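Serpin (Taeniopygia guttata, PDB 5HGC) binds the steroid cortisol and, as a member of the serpin family, may act as an inhibitor of serine proteases. Local coordinates at residues 32-37 with 276-281; 17-22 with 37-42. All blocks are in the same frame, centred on the assembly; numbering follows the deposited sequence.

Contact 1: residues 32-37 with 276-281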
loop_
_atom_site.group_PDB
_atom_site.type_symbol
_atom_site.label_atom_id
_atom_site.label_comp_id
_atom_site.label_asym_id
_atom_site.label_seq_id
_atom_site.Cartn_x
_atom_site.Cartn_y
_atom_site.Cartn_z
ATOM N N ASN A 32 5.675 -3.319 17.539
ATOM C CA ASN A 32 6.712 -4.349 17.310
ATOM C C ASN A 32 6.323 -5.433 16.373
ATOM O O ASN A 32 6.813 -6.581 16.458
ATOM C CB ASN A 32 7.110 -4.998 18.633
ATOM C CG ASN A 32 7.755 -4.011 19.547
ATOM O OD1 ASN A 32 7.092 -3.477 20.436
ATOM N ND2 ASN A 32 9.026 -3.668 19.267
ATOM N N LYS A 33 5.400 -5.083 15.495
ATOM C CA LYS A 33 4.818 -6.066 14.594
ATOM C C LYS A 33 5.119 -5.672 13.148
ATOM O O LYS A 33 5.331 -4.485 12.834
ATOM C CB LYS A 33 3.301 -6.212 14.874
ATOM C CG LYS A 33 2.948 -6.958 16.162
ATOM C CD LYS A 33 3.289 -8.444 16.043
ATOM C CE LYS A 33 3.646 -9.103 17.374
ATOM N NZ LYS A 33 2.400 -9.565 18.034
ATOM N N ASN A 34 5.180 -6.673 12.284
ATOM C CA ASN A 34 5.008 -6.460 10.843
ATOM C C ASN A 34 3.882 -5.441 10.512
ATOM O O ASN A 34 2.764 -5.497 11.068
ATOM C CB ASN A 34 4.781 -7.814 10.171
ATOM C CG ASN A 34 6.050 -8.656 10.127
ATOM O OD1 ASN A 34 7.128 -8.188 10.508
ATOM N ND2 ASN A 34 5.942 -9.887 9.642
ATOM N N ILE A 35 4.207 -4.450 9.699
ATOM C CA ILE A 35 3.172 -3.633 9.092
ATOM C C ILE A 35 3.292 -3.766 7.599
ATOM O O ILE A 35 4.387 -3.596 7.078
ATOM C CB ILE A 35 3.324 -2.177 9.477
ATOM C CG1 ILE A 35 3.307 -2.041 11.015
ATOM C CG2 ILE A 35 2.259 -1.296 8.777
ATOM C CD1 ILE A 35 1.965 -2.310 11.667
ATOM N N PHE A 36 2.187 -4.074 6.910
ATOM C CA PHE A 36 2.158 -4.100 5.432
ATOM C C PHE A 36 0.827 -3.698 4.837
ATOM O O PHE A 36 -0.159 -4.393 5.020
ATOM C CB PHE A 36 2.562 -5.460 4.877
ATOM C CG PHE A 36 2.926 -5.402 3.434
ATOM C CD1 PHE A 36 4.178 -4.902 3.041
ATOM C CD2 PHE A 36 2.022 -5.801 2.448
ATOM C CE1 PHE A 36 4.532 -4.801 1.708
ATOM C CE2 PHE A 36 2.365 -5.693 1.106
ATOM C CZ PHE A 36 3.611 -5.189 0.737
ATOM N N TYR A 37 0.812 -2.600 4.097
ATOM C CA TYR A 37 -0.405 -2.093 3.489
ATOM C C TYR A 37 -0.107 -1.351 2.191
ATOM O O TYR A 37 1.066 -1.191 1.800
ATOM C CB TYR A 37 -1.222 -1.238 4.480
ATOM C CG TYR A 37 -0.555 0.070 4.849
ATOM C CD1 TYR A 37 0.401 0.130 5.898
ATOM C CD2 TYR A 37 -0.881 1.250 4.181
ATOM C CE1 TYR A 37 1.026 1.323 6.224
ATOM C CE2 TYR A 37 -0.256 2.441 4.490
ATOM C CZ TYR A 37 0.697 2.466 5.510
ATOM O OH TYR A 37 1.304 3.667 5.852
ATOM N N PHE A 276 11.196 -13.473 0.677
ATOM C CA PHE A 276 10.067 -13.579 1.602
ATOM C C PHE A 276 8.692 -13.147 0.969
ATOM O O PHE A 276 8.617 -12.649 -0.176
ATOM C CB PHE A 276 10.381 -12.750 2.841
ATOM C CG PHE A 276 10.171 -11.274 2.645
ATOM C CD1 PHE A 276 11.078 -10.525 1.907
ATOM C CD2 PHE A 276 9.037 -10.625 3.176
ATOM C CE1 PHE A 276 10.892 -9.162 1.695
ATOM C CE2 PHE A 276 8.863 -9.241 2.994
ATOM C CZ PHE A 276 9.787 -8.512 2.250
ATOM N N SER A 277 7.614 -13.327 1.740
ATOM C CA SER A 277 6.232 -12.944 1.351
ATOM C C SER A 277 5.651 -12.328 2.548
ATOM O O SER A 277 5.939 -12.779 3.652
ATOM C CB SER A 277 5.401 -14.181 1.062
ATOM O OG SER A 277 5.966 -14.853 -0.038
ATOM N N ILE A 278 4.795 -11.336 2.354
ATOM C CA ILE A 278 4.145 -10.689 3.485
ATOM C C ILE A 278 2.665 -10.282 3.195
ATOM O O ILE A 278 2.376 -9.857 2.086
ATOM C CB ILE A 278 5.042 -9.529 4.022
ATOM C CG1 ILE A 278 4.582 -9.120 5.441
ATOM C CG2 ILE A 278 5.136 -8.392 3.007
ATOM C CD1 ILE A 278 5.370 -7.984 6.066
ATOM N N SER A 279 1.760 -10.447 4.185
ATOM C CA SER A 279 0.356 -9.963 4.151
ATOM C C SER A 279 0.160 -8.948 5.227
ATOM O O SER A 279 0.675 -9.098 6.315
ATOM C CB SER A 279 -0.649 -11.061 4.514
ATOM O OG SER A 279 -0.830 -11.964 3.478
ATOM N N GLY A 280 -0.643 -7.943 4.966
ATOM C CA GLY A 280 -1.181 -7.154 6.052
ATOM C C GLY A 280 -2.695 -7.178 5.860
ATOM O O GLY A 280 -3.195 -7.106 4.712
ATOM N N SER A 281 -3.427 -7.284 6.964
ATOM C CA SER A 281 -4.880 -7.415 6.879
ATOM C C SER A 281 -5.479 -6.603 7.973
ATOM O O SER A 281 -5.313 -6.946 9.109
ATOM C CB SER A 281 -5.268 -8.867 7.049
ATOM O OG SER A 281 -6.528 -9.053 6.463
#
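The ring of F36 carries I278 over one face and has the backbone N of G280 at its edge, near the ring plane. I278 CG2 stands 3.7 Å from the centroid of the F36 ring and 16° off its normal, a CH-pi contact shifted toward CG and CD1; its distance to F36 CD1 is 3.6 Å. With CG anti to the backbone N (chi1 -163°), F36 swings its ring alongside the crossing strand. L323 of strand 316-325 and F369 of strand 366-373 also pack against that ring. The other branch of I278 runs up beside N34, and I278 CD1 lies 4.1 Å from N34 ND2. That amide is held by its oxygen, since N34 OD1 accepts the backbone N-H groups of both V374 and N375. Beyond the ring, the backbones themselves meet: G280 CA approaches F36 O to 3.1 Å as a CA-H...O contact, an intimacy made possible by the missing side chain. F36 N, in turn, is hydrogen-bonded to the hydroxyl of Y282. An alanine at F36 would probably leave I278 CG2 without its aromatic seat and open a gap beside F369. The axes of strands 35-37 and 276-281 cross at 78° and 5.5 Å, without hydrogen bonds between them. This is the near-orthogonal packing of the serpin fold, in which strand six of beta-sheet B passes beneath strand six of beta-sheet A.

Contact 2: residues 17-22 with 37-42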
loop_
_atom_site.group_PDB
_atom_site.type_symbol
_atom_site.label_atom_id
_atom_site.label_comp_id
_atom_site.label_asym_id
_atom_site.label_seq_id
_atom_site.Cartn_x
_atom_site.Cartn_y
_atom_site.Cartn_z
ATOM N N ASP A 17 1.595 12.418 1.819
ATOM C CA ASP A 17 1.245 12.826 3.214
ATOM C C ASP A 17 0.349 11.819 3.870
ATOM O O ASP A 17 0.624 11.373 4.980
ATOM C CB ASP A 17 0.582 14.200 3.261
ATOM C CG ASP A 17 1.527 15.347 2.861
ATOM O OD1 ASP A 17 2.779 15.241 2.999
ATOM O OD2 ASP A 17 1.007 16.396 2.429
ATOM N N PHE A 18 -0.716 11.430 3.184
ATOM C CA PHE A 18 -1.671 10.494 3.770
ATOM C C PHE A 18 -0.931 9.185 4.071
ATOM O O PHE A 18 -1.079 8.623 5.172
ATOM C CB PHE A 18 -2.946 10.254 2.860
ATOM C CG PHE A 18 -3.772 9.061 3.299
ATOM C CD1 PHE A 18 -4.593 9.141 4.438
ATOM C CD2 PHE A 18 -3.635 7.840 2.666
ATOM C CE1 PHE A 18 -5.282 8.022 4.916
ATOM C CE2 PHE A 18 -4.328 6.707 3.125
ATOM C CZ PHE A 18 -5.160 6.794 4.255
ATOM N N ALA A 19 -0.136 8.720 3.095
ATOM C CA ALA A 19 0.556 7.450 3.183
ATOM C C ALA A 19 1.377 7.413 4.448
ATOM O O ALA A 19 1.315 6.415 5.198
ATOM C CB ALA A 19 1.474 7.223 1.971
ATOM N N PHE A 20 2.143 8.480 4.693
ATOM C CA PHE A 20 2.957 8.488 5.900
ATOM C C PHE A 20 2.272 8.835 7.249
ATOM O O PHE A 20 2.661 8.253 8.284
ATOM C CB PHE A 20 4.318 9.162 5.649
ATOM C CG PHE A 20 5.098 8.467 4.566
ATOM C CD1 PHE A 20 5.660 7.209 4.798
ATOM C CD2 PHE A 20 5.175 9.013 3.289
ATOM C CE1 PHE A 20 6.318 6.527 3.774
ATOM C CE2 PHE A 20 5.828 8.332 2.263
ATOM C CZ PHE A 20 6.404 7.092 2.498
ATOM N N GLN A 21 1.233 9.691 7.269
ATOM C CA GLN A 21 0.472 9.800 8.547
ATOM C C GLN A 21 -0.125 8.476 8.933
ATOM O O GLN A 21 -0.130 8.105 10.113
ATOM C CB GLN A 21 -0.663 10.801 8.526
ATOM C CG GLN A 21 -0.242 12.190 8.160
ATOM C CD GLN A 21 -1.420 13.018 7.728
ATOM O OE1 GLN A 21 -2.534 12.873 8.297
ATOM N NE2 GLN A 21 -1.195 13.898 6.713
ATOM N N PHE A 22 -0.640 7.766 7.935
ATOM C CA PHE A 22 -1.261 6.502 8.206
ATOM C C PHE A 22 -0.235 5.608 8.869
ATOM O O PHE A 22 -0.555 4.999 9.924
ATOM C CB PHE A 22 -1.826 5.866 6.934
ATOM C CG PHE A 22 -2.646 4.638 7.194
ATOM C CD1 PHE A 22 -2.046 3.400 7.346
ATOM C CD2 PHE A 22 -4.049 4.718 7.262
ATOM C CE1 PHE A 22 -2.820 2.262 7.598
ATOM C CE2 PHE A 22 -4.825 3.584 7.488
ATOM C CZ PHE A 22 -4.216 2.353 7.683
ATOM N N TYR A 37 0.812 -2.600 4.097
ATOM C CA TYR A 37 -0.405 -2.093 3.489
ATOM C C TYR A 37 -0.107 -1.351 2.191
ATOM O O TYR A 37 1.066 -1.191 1.800
ATOM C CB TYR A 37 -1.222 -1.238 4.480
ATOM C CG TYR A 37 -0.555 0.070 4.849
ATOM C CD1 TYR A 37 0.401 0.130 5.898
ATOM C CD2 TYR A 37 -0.881 1.250 4.181
ATOM C CE1 TYR A 37 1.026 1.323 6.224
ATOM C CE2 TYR A 37 -0.256 2.441 4.490
ATOM C CZ TYR A 37 0.697 2.466 5.510
ATOM O OH TYR A 37 1.304 3.667 5.852
ATOM N N SER A 38 -1.189 -1.006 1.458
ATOM C CA SER A 38 -1.102 -0.213 0.221
ATOM C C SER A 38 -1.728 1.174 0.392
ATOM O O SER A 38 -2.926 1.313 0.353
ATOM C CB SER A 38 -1.643 -0.952 -0.995
ATOM O OG SER A 38 -1.582 -0.101 -2.144
ATOM N N PRO A 39 -0.896 2.212 0.615
ATOM C CA PRO A 39 -1.472 3.571 0.731
ATOM C C PRO A 39 -2.397 3.893 -0.466
ATOM O O PRO A 39 -3.530 4.334 -0.284
ATOM C CB PRO A 39 -0.244 4.492 0.673
ATOM C CG PRO A 39 0.939 3.637 0.923
ATOM C CD PRO A 39 0.583 2.203 0.648
ATOM N N VAL A 40 -1.915 3.661 -1.680
ATOM C CA VAL A 40 -2.649 4.096 -2.836
ATOM C C VAL A 40 -4.019 3.434 -2.887
ATOM O O VAL A 40 -4.988 4.106 -3.239
ATOM C CB VAL A 40 -1.876 3.881 -4.149
ATOM C CG1 VAL A 40 -1.565 2.375 -4.445
ATOM C CG2 VAL A 40 -2.548 4.688 -5.262
ATOM N N SER A 41 -4.080 2.155 -2.504
ATOM C CA SER A 41 -5.286 1.403 -2.431
ATOM C C SER A 41 -6.248 1.970 -1.365
ATOM O O SER A 41 -7.432 2.148 -1.657
ATOM C CB SER A 41 -4.953 -0.059 -2.201
ATOM O OG SER A 41 -6.075 -0.723 -1.654
ATOM N N ILE A 42 -5.751 2.325 -0.172
ATOM C CA ILE A 42 -6.622 2.930 0.844
ATOM C C ILE A 42 -7.093 4.258 0.337
ATOM O O ILE A 42 -8.288 4.540 0.366
ATOM C CB ILE A 42 -5.989 3.056 2.239
ATOM C CG1 ILE A 42 -5.704 1.649 2.764
ATOM C CG2 ILE A 42 -6.862 3.888 3.194
ATOM C CD1 ILE A 42 -4.765 1.669 3.957
#
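The ring of F22 meets both Y37 and I42, and is the apolar centre of the meeting of helix 12-29 with the start of helix 39-52. Its CD1 edge points onto the face of Y37, with F22 CD1 3.4 Å from Y37 CZ, in an edge-to-face pair whose planes are inclined by 50° and whose centroids lie 4.7 Å apart. Over a face of F22 comes the tip of I42: its CD1 is 4.1 Å from the F22 centroid, a CH-pi contact. The two branches of I42 divide the work, because CG2 turns to the edge of F18 instead, I42 CG2 being 3.5 Å from F18 CZ. Alongside, A19 CB touches P39 CB at 3.5 Å, and the small alanine lets the backbones come close. L288 backs both phenylalanines from the neighbouring helix 285-290.

At the polar margin, Y37 OH donates to A19 O over 2.8 Å, tilted 17° from the carbonyl plane. Chi1 of 68°, which sets CG between the backbone N and the carbonyl carbon, carries the ring across to the helix; this bond and the F22 edge together would restrain its rotation. On the far side of P39, S38 is the N-cap of helix 39-52, its OG accepting a weak bond from S41 N and also hydrogen-bonded with L368 O of strand 366-373, while S38 N is hydrogen-bonded to H319 NE2. Two serines at the head of this helix, facing a histidine of strand 316-325, match the shutter region of serpins, beneath the place where the central beta-sheet opens in inhibitory relatives.

Overall arrangement
Contacts 1 and 2 share Y37 and have centres 14 Å apart; otherwise they do not touch. Because Y37 ends strand 35-37 and helix 39-52 starts two residues on, the short strand joins them directly: F36 turns to strand 276-281 in contact 1, and the ring of Y37 turns to helix 12-29 in contact 2. H319 on strand 316-325, which pairs with strand 276-281, adds a second tie by touching Y37 and I42. Contact 2 lies near the steroid pocket without lining it: the A19 side chain is about 8 Å from the bound cortisol. Helix 12-29 supplies the pocket residue A16, and D17 forms a salt bridge with K254, another pocket residue.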